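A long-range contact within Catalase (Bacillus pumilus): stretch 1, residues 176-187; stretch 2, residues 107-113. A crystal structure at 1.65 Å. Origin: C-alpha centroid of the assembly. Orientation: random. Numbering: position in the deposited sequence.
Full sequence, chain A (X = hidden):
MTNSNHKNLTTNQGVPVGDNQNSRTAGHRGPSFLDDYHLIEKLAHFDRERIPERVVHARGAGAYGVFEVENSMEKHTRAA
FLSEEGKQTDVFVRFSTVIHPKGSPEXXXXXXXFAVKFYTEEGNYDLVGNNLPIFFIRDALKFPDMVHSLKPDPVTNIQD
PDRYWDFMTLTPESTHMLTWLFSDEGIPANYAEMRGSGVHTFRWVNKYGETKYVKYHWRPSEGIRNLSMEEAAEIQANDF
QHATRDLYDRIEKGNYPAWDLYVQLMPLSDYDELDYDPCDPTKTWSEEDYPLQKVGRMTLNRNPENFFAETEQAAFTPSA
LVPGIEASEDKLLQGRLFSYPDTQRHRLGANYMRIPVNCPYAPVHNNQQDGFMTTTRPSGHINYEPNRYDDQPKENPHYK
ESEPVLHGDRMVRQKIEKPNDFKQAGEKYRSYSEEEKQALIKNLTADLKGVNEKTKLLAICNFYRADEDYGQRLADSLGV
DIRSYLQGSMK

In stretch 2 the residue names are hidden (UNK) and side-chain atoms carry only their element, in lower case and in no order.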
# COMPACT_ATOMS: atom_id res chain seq x y z
N HIS A 176 -14.00 28.34 24.88
CA HIS A 176 -12.69 28.85 25.25
C HIS A 176 -11.71 28.86 24.06
O HIS A 176 -11.09 29.90 23.76
CB HIS A 176 -12.15 28.07 26.46
CG HIS A 176 -10.96 28.71 27.12
ND1 HIS A 176 -10.17 28.03 28.05
CD2 HIS A 176 -10.44 29.95 27.03
CE1 HIS A 176 -9.20 28.82 28.44
NE2 HIS A 176 -9.33 29.99 27.84
N MET A 177 -11.59 27.74 23.34
CA MET A 177 -10.71 27.70 22.22
C MET A 177 -11.00 28.77 21.18
O MET A 177 -10.09 29.41 20.64
CB MET A 177 -10.72 26.34 21.56
CG MET A 177 -9.81 26.23 20.36
SD MET A 177 -8.09 26.21 20.90
CE MET A 177 -7.30 25.42 19.48
N LEU A 178 -12.27 28.91 20.86
CA LEU A 178 -12.65 29.84 19.80
C LEU A 178 -12.34 31.29 20.21
O LEU A 178 -12.02 32.18 19.41
CB LEU A 178 -14.11 29.70 19.49
CG LEU A 178 -14.47 28.33 18.91
CD1 LEU A 178 -15.98 28.19 18.79
CD2 LEU A 178 -13.85 28.19 17.53
N THR A 179 -12.38 31.54 21.51
CA THR A 179 -11.99 32.85 22.05
C THR A 179 -10.49 33.19 21.91
O THR A 179 -10.13 34.38 21.81
CB THR A 179 -12.45 32.97 23.52
OG1 THR A 179 -13.87 32.73 23.57
CG2 THR A 179 -12.11 34.30 24.13
N TRP A 180 -9.63 32.15 21.84
CA TRP A 180 -8.25 32.33 21.44
C TRP A 180 -8.03 32.35 19.93
O TRP A 180 -7.32 33.20 19.44
CB TRP A 180 -7.37 31.16 22.02
CG TRP A 180 -7.11 31.16 23.43
CD1 TRP A 180 -7.99 30.85 24.44
CD2 TRP A 180 -5.85 31.39 24.07
NE1 TRP A 180 -7.35 30.86 25.60
CE2 TRP A 180 -6.05 31.22 25.43
CE3 TRP A 180 -4.59 31.78 23.63
CZ2 TRP A 180 -5.02 31.38 26.39
CZ3 TRP A 180 -3.57 31.94 24.59
CH2 TRP A 180 -3.80 31.74 25.92
N LEU A 181 -8.63 31.39 19.24
CA LEU A 181 -8.46 31.22 17.79
C LEU A 181 -8.93 32.44 17.00
O LEU A 181 -8.35 32.74 15.93
CB LEU A 181 -9.23 30.02 17.31
CG LEU A 181 -9.01 29.62 15.85
CD1 LEU A 181 -7.55 29.35 15.52
CD2 LEU A 181 -9.87 28.38 15.51
N PHE A 182 -9.96 33.17 17.49
CA PHE A 182 -10.41 34.34 16.71
C PHE A 182 -9.85 35.64 17.26
O PHE A 182 -10.18 36.70 16.74
CB PHE A 182 -11.93 34.33 16.57
CG PHE A 182 -12.41 33.36 15.58
CD1 PHE A 182 -12.51 33.72 14.25
CD2 PHE A 182 -12.68 32.05 15.92
CE1 PHE A 182 -12.90 32.82 13.30
CE2 PHE A 182 -13.11 31.14 14.94
CZ PHE A 182 -13.25 31.53 13.65
N SER A 183 -8.96 35.57 18.25
CA SER A 183 -7.97 36.69 18.46
C SER A 183 -7.01 36.72 17.31
O SER A 183 -7.04 35.83 16.43
CB SER A 183 -7.19 36.57 19.77
OG SER A 183 -6.14 35.61 19.70
N ASP A 184 -6.16 37.73 17.23
CA ASP A 184 -5.25 37.71 16.11
C ASP A 184 -4.21 36.59 16.27
O ASP A 184 -3.45 36.29 15.33
CB ASP A 184 -4.57 39.06 15.89
CG ASP A 184 -5.54 40.14 15.27
OD1 ASP A 184 -6.54 39.81 14.57
OD2 ASP A 184 -5.20 41.33 15.45
N GLU A 185 -4.16 35.96 17.44
CA GLU A 185 -3.20 34.85 17.58
C GLU A 185 -3.63 33.62 16.75
O GLU A 185 -2.83 32.70 16.56
CB GLU A 185 -2.99 34.44 19.07
CG GLU A 185 -1.71 33.67 19.26
CD GLU A 185 -1.37 33.41 20.73
OE1 GLU A 185 -1.90 34.09 21.62
OE2 GLU A 185 -0.52 32.56 20.98
N GLY A 186 -4.85 33.64 16.17
CA GLY A 186 -5.22 32.68 15.17
C GLY A 186 -4.42 32.72 13.87
O GLY A 186 -4.43 31.74 13.13
N ILE A 187 -3.66 33.80 13.65
CA ILE A 187 -2.72 33.90 12.57
C ILE A 187 -1.37 34.41 13.08
O ILE A 187 -1.07 35.60 12.99
CB ILE A 187 -3.20 34.81 11.43
CG1 ILE A 187 -4.68 34.57 11.11
CG2 ILE A 187 -2.31 34.57 10.20
CD1 ILE A 187 -5.24 35.45 10.02
N UNK A 107 -0.87 31.76 5.79
CA UNK A 107 -1.58 32.97 6.24
C UNK A 107 -3.03 32.72 6.68
O UNK A 107 -3.74 33.69 6.95
o UNK A 107 -1.95 33.27 3.89
c UNK A 107 -0.28 34.62 4.86
c UNK A 107 -1.63 33.95 5.07
N UNK A 108 -3.48 31.46 6.66
CA UNK A 108 -4.81 31.13 7.11
C UNK A 108 -4.94 31.10 8.62
O UNK A 108 -3.97 30.86 9.31
c UNK A 108 -5.53 28.19 4.57
c UNK A 108 -5.74 30.65 4.22
c UNK A 108 -5.22 29.79 6.54
c UNK A 108 -5.02 29.55 5.04
N UNK A 109 -6.17 31.28 9.10
CA UNK A 109 -6.46 31.18 10.52
C UNK A 109 -6.42 29.71 10.90
O UNK A 109 -7.04 28.89 10.19
n UNK A 109 -7.97 34.80 13.82
c UNK A 109 -9.41 32.58 12.67
c UNK A 109 -8.16 31.78 12.31
n UNK A 109 -8.57 36.04 11.99
c UNK A 109 -8.63 34.93 12.64
n UNK A 109 -9.36 33.95 12.15
c UNK A 109 -7.82 31.81 10.82
N UNK A 110 -5.74 29.37 11.97
CA UNK A 110 -5.62 27.94 12.39
C UNK A 110 -4.78 27.95 13.65
O UNK A 110 -3.86 28.76 13.74
c UNK A 110 -5.68 25.93 10.71
o UNK A 110 -6.84 25.64 11.11
o UNK A 110 -5.19 25.37 9.64
c UNK A 110 -4.87 27.10 11.32
N UNK A 111 -4.98 26.97 14.54
CA UNK A 111 -3.83 26.63 15.43
C UNK A 111 -2.60 26.31 14.59
O UNK A 111 -2.71 26.00 13.39
c UNK A 111 -5.78 25.36 15.94
c UNK A 111 -4.31 25.41 16.17
c UNK A 111 -5.99 25.91 14.58
N UNK A 112 -1.44 26.49 15.17
CA UNK A 112 -0.24 25.97 14.61
C UNK A 112 0.31 24.81 15.40
O UNK A 112 0.40 24.88 16.64
n UNK A 112 -0.26 29.25 11.52
c UNK A 112 -1.30 29.78 10.92
c UNK A 112 0.92 27.88 13.26
c UNK A 112 0.83 27.07 14.58
n UNK A 112 -2.49 29.66 11.45
n UNK A 112 -1.17 30.41 9.77
c UNK A 112 -0.39 28.48 12.80
N UNK A 113 0.76 23.79 14.68
CA UNK A 113 1.47 22.69 15.35
C UNK A 113 2.86 23.06 15.74
O UNK A 113 3.53 23.84 15.06
O HOH W 1 -6.05 37.66 12.81
O HOH W 2 -3.05 30.01 16.08

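Position 107 carries three side-chain atoms, a carbon bearing one oxygen and one carbon. They stay 5.2 Å or more from stretch 1, and the CA-to-CB bond points away from it, so the contact falls to the backbone: the O of position 107 lies 3.7 Å from Ile187 CG2. Branching at CB into one oxygen and one carbon is threonine's, and the residue is Thr107.

Position 108 has four carbons, forked at the second, with no heteroatom. They stay 6.6 Å or more from stretch 1, and the CA-to-CB bond also points away. The fork one bond beyond CB separates leucine from isoleucine, which branches at CB itself; this is Leu108.

Position 109 shows three carbons, a nitrogen, then a carbon carrying two more nitrogens. One terminal nitrogen lies 3.0 Å from both Leu181 O and Ser183 O, and the third carbon packs over the Phe182 ring. A guanidinium on a long chain means arginine. Arg109 has more of its surface covered by the other stretch than any other residue here. Its CB sets off sideways, but chi1 and chi2, both t, extend the chain before chi3, m, turns it. Arg109 CD then sits over one face of the Phe182 ring, 3.9 Å from the centroid and 26° off the normal, a CH-pi contact. Beyond it, Arg109 NH1 donates to Leu181 O with an N-H...O angle of 158°, and more weakly to Ser183 O, at 121°. Both oxygens lie near the guanidinium plane, while Ile187 CD1 covers one face, 3.9 Å from Arg109 NH2. Water 1 accepts from Arg109 NH2 at 3.1 Å and donates to Asp184 OD1 at 2.8 Å, linking the two side chains.

Position 110 has two carbons, the second bearing two oxygens. The CA-to-CB bond points away from stretch 1, and the side chain comes no nearer than 5.0 Å; the backbone makes the contact, its N donating to Gly186 O at 2.9 Å and 165°. The short carboxylate identifies Asp110. Water 2 donates to Asp110 O at 2.8 Å and to Glu185 O at 2.7 Å.

Position 111 has three carbons closing a ring onto the backbone nitrogen. One ring carbon lies 3.9 Å from Met177 CE, and the ring carbon bonded to the backbone N lies 3.9 Å from Leu181 CD1, an apolar patch beside the polar contacts. The closed ring identifies Pro111.

Position 112 again shows three carbons, a nitrogen and a carbon with two nitrogens. One terminal nitrogen lies 3.3 Å from Gly186 O, but the angle is too poor for a hydrogen bond. The guanidinium makes it arginine. Unlike Arg109, Arg112 turns its guanidinium back on its own stretch: Arg112 NH1 and NH2 each donate to Leu108 O at 2.9 Å, and Arg112 NH1 to Asp110 O at 2.8 Å.

Position 113 has no side-chain atoms and is Gly113, out of contact.

The contact joins a side-chain anchor to a backbone one. Arg109 reaches carbonyls at the helix's end and just beyond, while Asp110 N fixes Gly186 O. The missing side chain at Gly186 matters: an ideal CB would lie 2.5 Å from Arg109 NH1 and 2.0 Å from Leu181 O, both clashes.

Stretch 2, residues 107-113: TLRDPRG
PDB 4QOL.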